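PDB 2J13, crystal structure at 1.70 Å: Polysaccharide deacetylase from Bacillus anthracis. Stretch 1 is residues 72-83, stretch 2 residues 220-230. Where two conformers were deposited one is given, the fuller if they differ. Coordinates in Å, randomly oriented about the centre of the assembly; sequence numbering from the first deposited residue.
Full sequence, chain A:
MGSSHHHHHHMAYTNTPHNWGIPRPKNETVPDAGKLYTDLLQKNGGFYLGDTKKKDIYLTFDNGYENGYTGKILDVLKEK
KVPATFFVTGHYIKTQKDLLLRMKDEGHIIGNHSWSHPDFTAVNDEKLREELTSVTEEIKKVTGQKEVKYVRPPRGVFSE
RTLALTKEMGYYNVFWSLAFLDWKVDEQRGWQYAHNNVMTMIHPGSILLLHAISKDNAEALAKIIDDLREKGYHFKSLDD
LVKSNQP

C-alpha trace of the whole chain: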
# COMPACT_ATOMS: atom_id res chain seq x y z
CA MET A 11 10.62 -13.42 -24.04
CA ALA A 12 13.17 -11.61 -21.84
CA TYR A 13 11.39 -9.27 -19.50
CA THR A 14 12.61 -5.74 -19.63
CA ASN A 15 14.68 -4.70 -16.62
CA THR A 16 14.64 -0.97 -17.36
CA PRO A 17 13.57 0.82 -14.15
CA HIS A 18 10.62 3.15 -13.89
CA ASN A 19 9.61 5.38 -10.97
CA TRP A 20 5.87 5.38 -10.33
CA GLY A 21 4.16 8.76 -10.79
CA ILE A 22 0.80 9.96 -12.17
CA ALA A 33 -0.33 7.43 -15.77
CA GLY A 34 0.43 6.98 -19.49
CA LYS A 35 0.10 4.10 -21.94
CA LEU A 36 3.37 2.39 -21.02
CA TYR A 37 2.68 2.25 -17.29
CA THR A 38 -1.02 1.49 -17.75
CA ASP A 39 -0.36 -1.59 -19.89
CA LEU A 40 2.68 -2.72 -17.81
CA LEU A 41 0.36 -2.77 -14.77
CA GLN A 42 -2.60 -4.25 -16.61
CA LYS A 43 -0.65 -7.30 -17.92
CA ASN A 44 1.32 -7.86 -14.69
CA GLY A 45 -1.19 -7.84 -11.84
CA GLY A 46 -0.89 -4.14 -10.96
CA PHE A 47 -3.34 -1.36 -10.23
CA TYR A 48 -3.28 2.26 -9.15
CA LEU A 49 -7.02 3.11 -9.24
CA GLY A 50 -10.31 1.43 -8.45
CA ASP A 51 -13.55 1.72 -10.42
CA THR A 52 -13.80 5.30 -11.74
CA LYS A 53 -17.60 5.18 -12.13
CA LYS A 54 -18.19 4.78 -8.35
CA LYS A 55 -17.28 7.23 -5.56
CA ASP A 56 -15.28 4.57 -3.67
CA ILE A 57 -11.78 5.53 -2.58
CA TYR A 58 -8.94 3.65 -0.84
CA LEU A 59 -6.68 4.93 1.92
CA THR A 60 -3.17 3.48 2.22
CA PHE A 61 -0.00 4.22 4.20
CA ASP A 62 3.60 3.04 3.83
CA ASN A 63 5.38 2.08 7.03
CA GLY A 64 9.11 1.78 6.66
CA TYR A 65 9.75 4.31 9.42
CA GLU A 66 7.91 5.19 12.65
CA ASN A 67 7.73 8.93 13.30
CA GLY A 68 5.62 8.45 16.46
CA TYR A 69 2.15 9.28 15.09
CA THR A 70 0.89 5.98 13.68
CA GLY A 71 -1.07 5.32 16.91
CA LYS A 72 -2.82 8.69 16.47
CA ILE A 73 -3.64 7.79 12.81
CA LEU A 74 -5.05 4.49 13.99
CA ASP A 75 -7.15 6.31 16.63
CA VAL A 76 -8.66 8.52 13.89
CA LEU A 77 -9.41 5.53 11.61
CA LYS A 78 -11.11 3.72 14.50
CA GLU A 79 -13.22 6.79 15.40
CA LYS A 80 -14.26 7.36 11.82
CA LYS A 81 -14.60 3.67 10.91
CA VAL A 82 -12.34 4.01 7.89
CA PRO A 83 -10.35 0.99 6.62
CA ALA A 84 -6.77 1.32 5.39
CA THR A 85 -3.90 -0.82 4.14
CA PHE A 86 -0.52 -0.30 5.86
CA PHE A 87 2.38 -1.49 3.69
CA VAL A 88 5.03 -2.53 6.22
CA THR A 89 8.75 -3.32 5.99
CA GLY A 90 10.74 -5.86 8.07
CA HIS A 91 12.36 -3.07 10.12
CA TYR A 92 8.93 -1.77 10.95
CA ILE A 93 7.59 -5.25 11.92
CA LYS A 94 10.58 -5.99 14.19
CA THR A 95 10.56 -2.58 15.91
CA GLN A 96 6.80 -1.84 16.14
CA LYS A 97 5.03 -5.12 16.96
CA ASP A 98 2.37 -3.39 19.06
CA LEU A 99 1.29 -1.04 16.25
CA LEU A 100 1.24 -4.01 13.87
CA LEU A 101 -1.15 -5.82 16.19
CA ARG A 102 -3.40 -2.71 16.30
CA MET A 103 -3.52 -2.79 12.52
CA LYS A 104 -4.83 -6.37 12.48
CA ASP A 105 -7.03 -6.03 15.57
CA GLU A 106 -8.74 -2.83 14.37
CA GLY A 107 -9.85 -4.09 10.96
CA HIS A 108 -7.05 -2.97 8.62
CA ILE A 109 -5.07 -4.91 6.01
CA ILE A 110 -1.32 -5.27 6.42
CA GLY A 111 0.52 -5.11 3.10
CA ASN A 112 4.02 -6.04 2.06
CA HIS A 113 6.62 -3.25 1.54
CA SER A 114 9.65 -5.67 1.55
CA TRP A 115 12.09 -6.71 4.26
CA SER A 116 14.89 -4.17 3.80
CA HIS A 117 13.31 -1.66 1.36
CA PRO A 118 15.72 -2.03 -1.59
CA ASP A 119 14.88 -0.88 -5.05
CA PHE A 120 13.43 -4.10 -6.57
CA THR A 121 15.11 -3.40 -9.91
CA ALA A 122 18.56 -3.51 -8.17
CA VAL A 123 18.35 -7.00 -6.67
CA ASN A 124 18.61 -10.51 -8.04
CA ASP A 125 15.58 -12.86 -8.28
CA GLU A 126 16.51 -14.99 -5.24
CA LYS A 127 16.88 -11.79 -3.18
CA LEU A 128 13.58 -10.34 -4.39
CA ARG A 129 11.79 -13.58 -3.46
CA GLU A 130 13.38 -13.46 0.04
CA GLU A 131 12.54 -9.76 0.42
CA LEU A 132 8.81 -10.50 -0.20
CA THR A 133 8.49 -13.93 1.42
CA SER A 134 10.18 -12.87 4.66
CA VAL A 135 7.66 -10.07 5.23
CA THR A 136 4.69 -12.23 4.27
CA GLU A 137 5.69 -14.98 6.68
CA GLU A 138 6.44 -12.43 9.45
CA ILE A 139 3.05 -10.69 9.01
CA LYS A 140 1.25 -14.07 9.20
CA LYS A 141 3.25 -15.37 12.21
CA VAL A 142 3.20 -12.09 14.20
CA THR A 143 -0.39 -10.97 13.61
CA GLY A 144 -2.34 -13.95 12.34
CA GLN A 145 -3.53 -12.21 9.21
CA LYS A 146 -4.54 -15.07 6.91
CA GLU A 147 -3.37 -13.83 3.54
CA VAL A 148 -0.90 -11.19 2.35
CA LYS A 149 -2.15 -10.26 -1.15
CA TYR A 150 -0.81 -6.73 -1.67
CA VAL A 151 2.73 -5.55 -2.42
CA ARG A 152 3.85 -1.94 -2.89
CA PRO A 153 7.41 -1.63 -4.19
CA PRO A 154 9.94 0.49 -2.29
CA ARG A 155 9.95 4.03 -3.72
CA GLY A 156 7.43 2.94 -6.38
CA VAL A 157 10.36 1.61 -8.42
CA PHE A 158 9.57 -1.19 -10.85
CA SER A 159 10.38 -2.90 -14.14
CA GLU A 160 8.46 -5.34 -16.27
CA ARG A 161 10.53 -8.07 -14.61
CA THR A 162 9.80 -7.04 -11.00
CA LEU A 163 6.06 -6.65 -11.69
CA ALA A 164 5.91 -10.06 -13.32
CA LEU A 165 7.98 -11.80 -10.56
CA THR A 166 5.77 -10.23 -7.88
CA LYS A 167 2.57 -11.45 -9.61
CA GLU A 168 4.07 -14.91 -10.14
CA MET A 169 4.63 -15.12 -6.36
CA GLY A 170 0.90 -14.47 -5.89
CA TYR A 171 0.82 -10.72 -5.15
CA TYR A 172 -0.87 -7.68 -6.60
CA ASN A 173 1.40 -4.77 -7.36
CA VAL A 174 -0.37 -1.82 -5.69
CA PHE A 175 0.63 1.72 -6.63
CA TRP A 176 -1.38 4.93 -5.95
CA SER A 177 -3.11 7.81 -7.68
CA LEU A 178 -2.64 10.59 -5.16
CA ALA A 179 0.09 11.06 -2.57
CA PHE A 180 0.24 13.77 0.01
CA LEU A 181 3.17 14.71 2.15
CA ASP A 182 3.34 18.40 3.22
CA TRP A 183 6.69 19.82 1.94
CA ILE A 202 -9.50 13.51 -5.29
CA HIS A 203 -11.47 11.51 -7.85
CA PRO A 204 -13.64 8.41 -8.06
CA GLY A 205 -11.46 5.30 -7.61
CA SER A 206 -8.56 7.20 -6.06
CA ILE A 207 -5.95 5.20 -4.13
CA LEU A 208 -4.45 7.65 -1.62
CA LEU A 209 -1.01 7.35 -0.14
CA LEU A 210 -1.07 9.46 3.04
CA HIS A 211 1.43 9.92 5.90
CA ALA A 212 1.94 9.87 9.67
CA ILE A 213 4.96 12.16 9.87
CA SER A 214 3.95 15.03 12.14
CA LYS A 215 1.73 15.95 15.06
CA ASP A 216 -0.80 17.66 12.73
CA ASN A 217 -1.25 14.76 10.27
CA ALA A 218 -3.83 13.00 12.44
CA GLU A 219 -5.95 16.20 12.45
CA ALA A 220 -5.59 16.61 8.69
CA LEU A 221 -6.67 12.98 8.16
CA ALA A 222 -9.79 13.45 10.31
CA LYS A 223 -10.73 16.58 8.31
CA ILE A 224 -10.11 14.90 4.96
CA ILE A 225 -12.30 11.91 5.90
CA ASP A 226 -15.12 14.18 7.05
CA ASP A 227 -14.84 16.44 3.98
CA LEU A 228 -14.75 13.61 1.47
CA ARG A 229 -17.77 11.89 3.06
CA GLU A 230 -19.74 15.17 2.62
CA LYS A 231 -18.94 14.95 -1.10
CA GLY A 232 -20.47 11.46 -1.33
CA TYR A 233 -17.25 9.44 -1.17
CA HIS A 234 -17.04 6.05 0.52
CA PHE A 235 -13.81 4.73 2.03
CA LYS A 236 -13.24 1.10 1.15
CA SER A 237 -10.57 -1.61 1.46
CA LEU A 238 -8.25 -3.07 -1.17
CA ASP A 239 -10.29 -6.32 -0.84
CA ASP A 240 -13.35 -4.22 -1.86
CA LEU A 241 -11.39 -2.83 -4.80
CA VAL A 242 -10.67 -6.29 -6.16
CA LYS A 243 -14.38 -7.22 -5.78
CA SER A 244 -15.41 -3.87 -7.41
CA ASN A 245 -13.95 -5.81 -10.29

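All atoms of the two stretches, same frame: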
# COMPACT_ATOMS: atom_id res chain seq x y z
N LYS A 72 -1.84 7.60 16.62
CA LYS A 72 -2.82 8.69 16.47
C LYS A 72 -3.61 8.55 15.16
O LYS A 72 -4.82 8.79 15.16
CB LYS A 72 -2.13 10.05 16.56
CG LYS A 72 -1.67 10.41 17.98
CD LYS A 72 -0.60 11.50 17.95
CE LYS A 72 -0.69 12.46 19.15
NZ LYS A 72 0.16 13.68 18.98
N ILE A 73 -2.95 8.14 14.07
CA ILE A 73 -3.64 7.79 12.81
C ILE A 73 -4.64 6.68 13.07
O ILE A 73 -5.79 6.74 12.64
CB ILE A 73 -2.61 7.35 11.70
CG1 ILE A 73 -1.81 8.54 11.23
CG2 ILE A 73 -3.30 6.69 10.53
CD1 ILE A 73 -2.56 9.57 10.50
N LEU A 74 -4.19 5.63 13.75
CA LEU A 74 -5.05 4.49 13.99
C LEU A 74 -6.25 4.91 14.84
O LEU A 74 -7.35 4.46 14.61
CB LEU A 74 -4.28 3.36 14.68
CG LEU A 74 -3.35 2.57 13.70
CD1 LEU A 74 -2.33 1.76 14.46
CD2 LEU A 74 -4.21 1.68 12.81
N ASP A 75 -6.02 5.81 15.79
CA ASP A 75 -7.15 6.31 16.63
C ASP A 75 -8.21 7.01 15.74
O ASP A 75 -9.42 6.82 15.94
CB ASP A 75 -6.63 7.29 17.68
CG ASP A 75 -5.81 6.63 18.78
OD1 ASP A 75 -5.90 5.40 18.98
OD2 ASP A 75 -5.09 7.37 19.49
N VAL A 76 -7.77 7.86 14.82
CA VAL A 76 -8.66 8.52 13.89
C VAL A 76 -9.44 7.49 13.05
O VAL A 76 -10.64 7.55 12.91
CB VAL A 76 -7.94 9.52 12.98
CG1 VAL A 76 -8.87 10.01 11.89
CG2 VAL A 76 -7.36 10.69 13.77
N LEU A 77 -8.74 6.51 12.47
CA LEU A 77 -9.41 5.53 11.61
C LEU A 77 -10.47 4.72 12.37
O LEU A 77 -11.52 4.38 11.81
CB LEU A 77 -8.35 4.58 11.00
CG LEU A 77 -7.37 5.26 10.05
CD1 LEU A 77 -6.26 4.22 9.63
CD2 LEU A 77 -8.09 5.82 8.85
N LYS A 78 -10.20 4.44 13.64
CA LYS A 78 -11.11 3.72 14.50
C LYS A 78 -12.36 4.57 14.80
O LYS A 78 -13.45 4.07 14.72
CB LYS A 78 -10.38 3.35 15.79
CG LYS A 78 -11.17 2.52 16.80
CD LYS A 78 -10.34 2.39 18.06
CE LYS A 78 -10.20 0.97 18.55
NZ LYS A 78 -8.90 0.75 19.31
N GLU A 79 -12.14 5.85 15.10
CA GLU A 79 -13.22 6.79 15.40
C GLU A 79 -14.15 6.97 14.21
O GLU A 79 -15.38 7.01 14.37
CB GLU A 79 -12.64 8.16 15.77
CG GLU A 79 -12.03 8.21 17.17
CD GLU A 79 -11.73 9.63 17.65
OE1 GLU A 79 -12.20 10.61 17.02
OE2 GLU A 79 -11.01 9.76 18.67
N LYS A 80 -13.55 7.09 13.04
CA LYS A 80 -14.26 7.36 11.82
C LYS A 80 -14.73 6.12 11.09
O LYS A 80 -15.40 6.23 10.07
CB LYS A 80 -13.38 8.19 10.88
CG LYS A 80 -12.89 9.50 11.44
CD LYS A 80 -14.01 10.47 11.67
CE LYS A 80 -13.46 11.79 12.13
NZ LYS A 80 -14.56 12.77 12.27
N LYS A 81 -14.33 4.95 11.57
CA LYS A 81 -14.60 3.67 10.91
C LYS A 81 -14.19 3.67 9.44
O LYS A 81 -14.97 3.41 8.53
CB LYS A 81 -16.06 3.27 11.11
CG LYS A 81 -16.38 3.08 12.57
CD LYS A 81 -15.57 1.93 13.16
CE LYS A 81 -15.72 1.80 14.66
NZ LYS A 81 -14.45 1.23 15.23
N VAL A 82 -12.91 3.96 9.23
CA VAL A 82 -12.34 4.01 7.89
C VAL A 82 -11.27 2.93 7.82
O VAL A 82 -10.36 2.93 8.67
CB VAL A 82 -11.70 5.41 7.64
CG1 VAL A 82 -10.81 5.40 6.42
CG2 VAL A 82 -12.80 6.47 7.48
N PRO A 83 -11.37 2.02 6.84
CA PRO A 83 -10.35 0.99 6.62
C PRO A 83 -9.15 1.52 5.84
O PRO A 83 -9.30 2.39 5.00
CB PRO A 83 -11.10 -0.04 5.78
CG PRO A 83 -12.04 0.73 4.97
CD PRO A 83 -12.46 1.90 5.86
N ALA A 220 -5.35 16.46 10.12
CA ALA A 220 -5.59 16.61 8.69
C ALA A 220 -6.36 15.40 8.19
O ALA A 220 -7.32 15.56 7.44
CB ALA A 220 -4.29 16.74 7.93
N LEU A 221 -5.98 14.19 8.61
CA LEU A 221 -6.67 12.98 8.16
C LEU A 221 -8.13 13.01 8.56
O LEU A 221 -9.00 12.66 7.76
CB LEU A 221 -6.04 11.73 8.76
CG LEU A 221 -6.67 10.39 8.40
CD1 LEU A 221 -6.59 10.12 6.87
CD2 LEU A 221 -5.98 9.30 9.21
N ALA A 222 -8.40 13.39 9.80
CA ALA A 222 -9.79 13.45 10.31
C ALA A 222 -10.63 14.42 9.48
O ALA A 222 -11.75 14.09 9.07
CB ALA A 222 -9.80 13.81 11.78
N LYS A 223 -10.05 15.57 9.14
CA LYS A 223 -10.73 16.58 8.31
C LYS A 223 -10.99 16.12 6.89
O LYS A 223 -12.06 16.40 6.32
CB LYS A 223 -9.89 17.86 8.29
CG LYS A 223 -9.74 18.58 9.62
CD LYS A 223 -8.74 19.71 9.50
CE LYS A 223 -9.08 20.62 8.31
NZ LYS A 223 -8.44 21.96 8.36
N ILE A 224 -10.01 15.42 6.31
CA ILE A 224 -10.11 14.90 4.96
C ILE A 224 -11.21 13.83 4.88
O ILE A 224 -12.03 13.85 3.96
CB ILE A 224 -8.74 14.29 4.51
CG1 ILE A 224 -7.72 15.42 4.32
CG2 ILE A 224 -8.92 13.48 3.25
CD1 ILE A 224 -6.28 14.91 4.05
N ILE A 225 -11.26 12.95 5.86
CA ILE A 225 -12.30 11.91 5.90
C ILE A 225 -13.69 12.55 5.98
O ILE A 225 -14.60 12.21 5.21
CB ILE A 225 -12.07 11.00 7.10
CG1 ILE A 225 -10.89 10.05 6.82
CG2 ILE A 225 -13.29 10.14 7.44
CD1 ILE A 225 -10.41 9.31 8.07
N ASP A 226 -13.83 13.48 6.89
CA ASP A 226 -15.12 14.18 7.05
C ASP A 226 -15.52 14.88 5.76
O ASP A 226 -16.67 14.75 5.26
CB ASP A 226 -15.05 15.16 8.21
CG ASP A 226 -15.00 14.48 9.59
OD1 ASP A 226 -15.26 13.26 9.71
OD2 ASP A 226 -14.70 15.21 10.59
N ASP A 227 -14.60 15.65 5.19
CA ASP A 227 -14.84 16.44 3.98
C ASP A 227 -15.21 15.57 2.76
O ASP A 227 -16.10 15.88 1.96
CB ASP A 227 -13.58 17.28 3.71
CG ASP A 227 -13.74 18.26 2.58
OD1 ASP A 227 -14.08 19.42 2.86
OD2 ASP A 227 -13.49 17.88 1.42
N LEU A 228 -14.48 14.47 2.57
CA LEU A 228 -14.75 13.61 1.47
C LEU A 228 -16.09 12.89 1.64
O LEU A 228 -16.82 12.73 0.67
CB LEU A 228 -13.59 12.63 1.24
CG LEU A 228 -12.35 13.33 0.68
CD1 LEU A 228 -11.12 12.39 0.66
CD2 LEU A 228 -12.61 13.84 -0.73
N ARG A 229 -16.44 12.51 2.86
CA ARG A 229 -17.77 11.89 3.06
C ARG A 229 -18.91 12.85 2.72
O ARG A 229 -19.91 12.42 2.16
CB ARG A 229 -17.94 11.35 4.45
CG ARG A 229 -17.23 10.03 4.63
CD ARG A 229 -17.18 9.61 6.06
NE ARG A 229 -16.87 8.19 6.16
CZ ARG A 229 -16.49 7.59 7.27
NH1 ARG A 229 -16.35 8.28 8.39
NH2 ARG A 229 -16.23 6.28 7.26
N GLU A 230 -18.74 14.14 2.98
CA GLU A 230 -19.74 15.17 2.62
C GLU A 230 -19.90 15.35 1.11
O GLU A 230 -20.92 15.85 0.63
CB GLU A 230 -19.38 16.51 3.30
CG GLU A 230 -19.36 16.44 4.81
CD GLU A 230 -20.75 16.44 5.44
OE1 GLU A 230 -21.75 16.64 4.69
OE2 GLU A 230 -20.85 16.23 6.67

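Two helices far apart in sequence pack side by side, nearly parallel, through a strip of aliphatic side chains that gives way at one end to a polar clasp of a lysine, an aspartate and an arginine. Their axes approach to 9.8 Å and their N-to-C directions differ by 25°, so the contact runs along several turns instead of being confined to one crossing point. The backbones are nearest at V76 and A222, whose CA atoms lie 6.2 Å apart. The small side chain of A222, set sideways to the partner helix, leaves room for this approach: V76 CG1 reaches A222 CA and A222 CB, each at 3.9 Å.

On the first helix the contacting residues are I73, V76, L77 and K80; on the second they are L221, A222, I225, D226 and R229. Both sets follow the three- and four-residue steps that keep one face of a helix turned to its neighbour. L221 and I225 point toward the first helix and supply much of the greasy surface. L221 CD2 meets I73 CD1 at 3.7 Å, V76 CG1 at 4.0 Å and L77 CD2 at 4.1 Å, so a single methyl serves three partners. I73 and L77 leave their backbone sideways, but their ends come nearer to the second helix, where both reach L221 CD2. One turn on, I225 CD1 lies 4.2 Å from V76 CG1 and 4.3 Å from L77 CD2, carrying the apolar strip forward.

K80 works in two ways. Its side chain is a knob among A222, I225, D226 and R229, and its aliphatic part packs as a hydrocarbon would, with K80 CB 4.0 Å from I225 CG2. With chi1 and chi2 both m and the last two torsions t, the chain carries its ammonium to D226, where K80 NZ forms a salt bridge with D226 OD1 at 2.7 Å; a weak hydrogen bond from K80 NZ to D226 OD2 at 3.0 Å accompanies it. D226 starts sideways and its carboxylate comes nearer, so the charges meet beside the apolar strip.

R229 binds the backbone where the first helix runs out. A carbonyl near a helix C-terminus lacks the usual amide partner one turn ahead, and here the guanidinium supplies donors: R229 NH1 and R229 NH2 both bond to K80 O, at 2.8 and 2.9 Å, while a weak bond joins R229 NH2 to K81 O at 3.4 Å. Both carbonyls lie at the edge of the guanidinium, near its plane, where its N-H groups point.

The chain turns through K81, which has positive phi, and V82 N bonds back to L77 O at 3.0 Å. This turn brings V82 toward the second helix. V82 CG2 packs against I225 CG2 at 3.7 Å and lies over one face of the R229 guanidinium, 3.4 Å from R229 NH2. Read as a rule, the contact stacks aliphatic residues along the shared face, lets a lysine pack by its hydrocarbon part while its charge meets an aspartate, and uses an arginine to bond the carbonyls at the end of the first helix.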